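Local atomic coordinates of HTH-type transcriptional regulator LysG (Mycobacterium tuberculosis, PDB entry 3ISP), a protein that binds DNA as a homodimeric LysR-type transcriptional regulator and probably activates expression of the exporter LysE while repressing its own gene. Residues F182-A187 against F210-T215. Numbering follows the deposited sequence.
Sequences FTAAAA and FRRAIT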
ATOM      1  N   PHE A 182      10.799  -4.857 -35.939  1.00 75.68           N
ATOM      2  CA  PHE A 182      10.527  -4.318 -34.613  1.00 74.74           C
ATOM      3  C   PHE A 182      10.530  -2.785 -34.585  1.00 81.39           C
ATOM      4  O   PHE A 182      11.323  -2.151 -33.879  1.00 79.29           O
ATOM      5  CB  PHE A 182      11.524  -4.911 -33.599  1.00 74.30           C
ATOM      6  CG  PHE A 182      11.069  -4.819 -32.169  1.00 75.83           C
ATOM      7  CD1 PHE A 182       9.727  -4.979 -31.838  1.00 75.24           C
ATOM      8  CD2 PHE A 182      11.983  -4.588 -31.153  1.00 69.85           C
ATOM      9  CE1 PHE A 182       9.309  -4.892 -30.520  1.00 71.12           C
ATOM     10  CE2 PHE A 182      11.572  -4.501 -29.832  1.00 68.32           C
ATOM     11  CZ  PHE A 182      10.237  -4.651 -29.515  1.00 68.54           C
ATOM     12  N   THR A 183       9.618  -2.198 -35.353  1.00 79.64           N
ATOM     13  CA  THR A 183       9.484  -0.750 -35.420  1.00 78.24           C
ATOM     14  C   THR A 183       8.722  -0.204 -34.219  1.00 79.48           C
ATOM     15  O   THR A 183       8.024  -0.946 -33.541  1.00 83.31           O
ATOM     16  CB  THR A 183       8.731  -0.359 -36.683  1.00 81.91           C
ATOM     17  OG1 THR A 183       9.296  -1.060 -37.796  1.00 82.14           O
ATOM     18  CG2 THR A 183       8.819   1.147 -36.920  1.00 91.34           C
ATOM     19  N   ALA A 184       8.848   1.093 -33.962  1.00 78.43           N
ATOM     20  CA  ALA A 184       8.083   1.733 -32.893  1.00 83.85           C
ATOM     21  C   ALA A 184       6.592   1.886 -33.244  1.00 83.03           C
ATOM     22  O   ALA A 184       5.767   2.216 -32.389  1.00 80.89           O
ATOM     23  CB  ALA A 184       8.698   3.086 -32.519  1.00 80.16           C
ATOM     24  N   ALA A 185       6.250   1.655 -34.505  1.00 80.48           N
ATOM     25  CA  ALA A 185       4.850   1.661 -34.907  1.00 83.79           C
ATOM     26  C   ALA A 185       4.300   0.260 -34.725  1.00 82.45           C
ATOM     27  O   ALA A 185       3.129   0.076 -34.386  1.00 79.98           O
ATOM     28  CB  ALA A 185       4.694   2.115 -36.359  1.00 80.43           C
ATOM     29  N   ALA A 186       5.159  -0.728 -34.960  1.00 82.65           N
ATOM     30  CA  ALA A 186       4.793  -2.126 -34.773  1.00 81.13           C
ATOM     31  C   ALA A 186       4.777  -2.478 -33.290  1.00 77.82           C
ATOM     32  O   ALA A 186       3.895  -3.202 -32.833  1.00 75.65           O
ATOM     33  CB  ALA A 186       5.750  -3.038 -35.531  1.00 76.28           C
ATOM     34  N   ALA A 187       5.743  -1.943 -32.546  1.00 75.81           N
ATOM     35  CA  ALA A 187       5.874  -2.236 -31.119  1.00 76.32           C
ATOM     36  C   ALA A 187       4.788  -1.577 -30.275  1.00 76.00           C
ATOM     37  O   ALA A 187       4.549  -1.977 -29.135  1.00 76.24           O
ATOM     38  CB  ALA A 187       7.253  -1.840 -30.615  1.00 77.44           C
ATOM     39  N   PHE A 210      14.369   2.169 -28.706  1.00 81.66           N
ATOM     40  CA  PHE A 210      13.770   3.341 -29.330  1.00 85.29           C
ATOM     41  C   PHE A 210      14.000   4.617 -28.528  1.00 80.97           C
ATOM     42  O   PHE A 210      13.300   5.610 -28.717  1.00 82.16           O
ATOM     43  CB  PHE A 210      12.270   3.126 -29.539  1.00 89.29           C
ATOM     44  CG  PHE A 210      11.928   1.860 -30.279  1.00 85.00           C
ATOM     45  CD1 PHE A 210      11.594   0.707 -29.586  1.00 83.78           C
ATOM     46  CD2 PHE A 210      11.920   1.828 -31.664  1.00 81.39           C
ATOM     47  CE1 PHE A 210      11.265  -0.453 -30.264  1.00 81.21           C
ATOM     48  CE2 PHE A 210      11.592   0.670 -32.347  1.00 85.11           C
ATOM     49  CZ  PHE A 210      11.266  -0.471 -31.649  1.00 81.95           C
ATOM     50  N   ARG A 211      14.976   4.578 -27.631  1.00 82.17           N
ATOM     51  CA  ARG A 211      15.396   5.755 -26.872  1.00 89.04           C
ATOM     52  C   ARG A 211      14.195   6.498 -26.293  1.00 92.61           C
ATOM     53  O   ARG A 211      14.313   7.631 -25.816  1.00 94.05           O
ATOM     54  CB  ARG A 211      16.227   6.684 -27.763  1.00 92.45           C
ATOM     55  CG  ARG A 211      17.098   5.942 -28.776  1.00 95.60           C
ATOM     56  CD  ARG A 211      17.170   6.686 -30.105  1.00100.62           C
ATOM     57  NE  ARG A 211      17.097   5.779 -31.254  1.00105.30           N
ATOM     58  CZ  ARG A 211      18.113   5.501 -32.069  1.00118.06           C
ATOM     59  NH1 ARG A 211      19.306   6.060 -31.876  1.00114.82           N
ATOM     60  NH2 ARG A 211      17.936   4.664 -33.085  1.00116.19           N
ATOM     61  N   ARG A 212      13.043   5.833 -26.325  1.00 91.23           N
ATOM     62  CA  ARG A 212      11.774   6.429 -25.936  1.00 96.39           C
ATOM     63  C   ARG A 212      11.043   5.504 -24.961  1.00 96.26           C
ATOM     64  O   ARG A 212      11.648   4.948 -24.045  1.00 91.90           O
ATOM     65  CB  ARG A 212      10.915   6.662 -27.184  1.00 95.78           C
ATOM     66  CG  ARG A 212       9.784   7.671 -27.026  1.00 96.10           C
ATOM     67  CD  ARG A 212       8.787   7.517 -28.168  1.00 96.62           C
ATOM     68  NE  ARG A 212       9.462   7.306 -29.447  1.00 95.91           N
ATOM     69  CZ  ARG A 212       8.850   6.914 -30.562  1.00101.79           C
ATOM     70  NH1 ARG A 212       9.548   6.751 -31.682  1.00 95.53           N
ATOM     71  NH2 ARG A 212       7.542   6.683 -30.559  1.00100.75           N
ATOM     72  N   ALA A 213       9.739   5.344 -25.173  1.00 95.48           N
ATOM     73  CA  ALA A 213       8.900   4.491 -24.337  1.00 96.11           C
ATOM     74  C   ALA A 213       7.532   4.398 -24.984  1.00 98.87           C
ATOM     75  O   ALA A 213       6.874   5.418 -25.214  1.00 98.31           O
ATOM     76  CB  ALA A 213       8.785   5.042 -22.920  1.00 90.79           C
ATOM     77  N   ILE A 214       7.109   3.170 -25.273  1.00 95.56           N
ATOM     78  CA  ILE A 214       5.915   2.923 -26.069  1.00 86.59           C
ATOM     79  C   ILE A 214       4.860   2.167 -25.268  1.00 81.26           C
ATOM     80  O   ILE A 214       5.108   1.051 -24.826  1.00 83.17           O
ATOM     81  CB  ILE A 214       6.273   2.048 -27.286  1.00 84.69           C
ATOM     82  CG1 ILE A 214       7.650   2.427 -27.836  1.00 79.44           C
ATOM     83  CG2 ILE A 214       5.166   2.103 -28.347  1.00 83.15           C
ATOM     84  CD1 ILE A 214       7.739   3.844 -28.328  1.00 88.31           C
ATOM     85  N   THR A 215       3.681   2.746 -25.083  1.00 75.02           N
ATOM     86  CA  THR A 215       2.607   1.971 -24.467  1.00 76.47           C
ATOM     87  C   THR A 215       1.927   1.034 -25.481  1.00 74.56           C
ATOM     88  O   THR A 215       1.632   1.419 -26.621  1.00 74.17           O
ATOM     89  CB  THR A 215       1.587   2.853 -23.711  1.00 78.03           C
ATOM     90  OG1 THR A 215       0.926   3.736 -24.626  1.00 78.25           O
ATOM     91  CG2 THR A 215       2.291   3.660 -22.619  1.00 68.41           C
TER
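Phe210 meets Phe182 in a T-shaped (edge-to-face) pair, a worked example of how two surface loops of a LysR-type regulatory domain, with its periplasmic-binding-protein-like fold, can be joined by apolar side chains. The ring of Phe210 turns its edge to the face of Phe182; the centroids lie 5.5 Å apart and the planes meet at 66°. Phe210 CE1 sits above that face, displaced toward the rim, 4.1 Å from Phe182 CE2. The Phe182 ring also packs edge-to-face with Trp237 and touches Leu205 and Val257, which sets the pair against helix 201-210 and strand 255-271. Ala184 CA lies over one face of the Phe210 ring, and Ala184 CB is 3.6 Å from Phe210 CD2. Beyond Arg211, where the chain leaves helical geometry with positive phi, Arg212, its chain bent at chi3, brings NH1 to 3.9 Å from Ala184 CB. Ile214 closes the contact beside residues 184-187, which have helical backbone angles; Ala187 N donates a hydrogen bond to Thr183 O. Ile214 CD1 lies 4.4 Å from Ala184 CB, while CG2 of Ile214 rests 4.2 Å from the carbonyl carbon of Ala187.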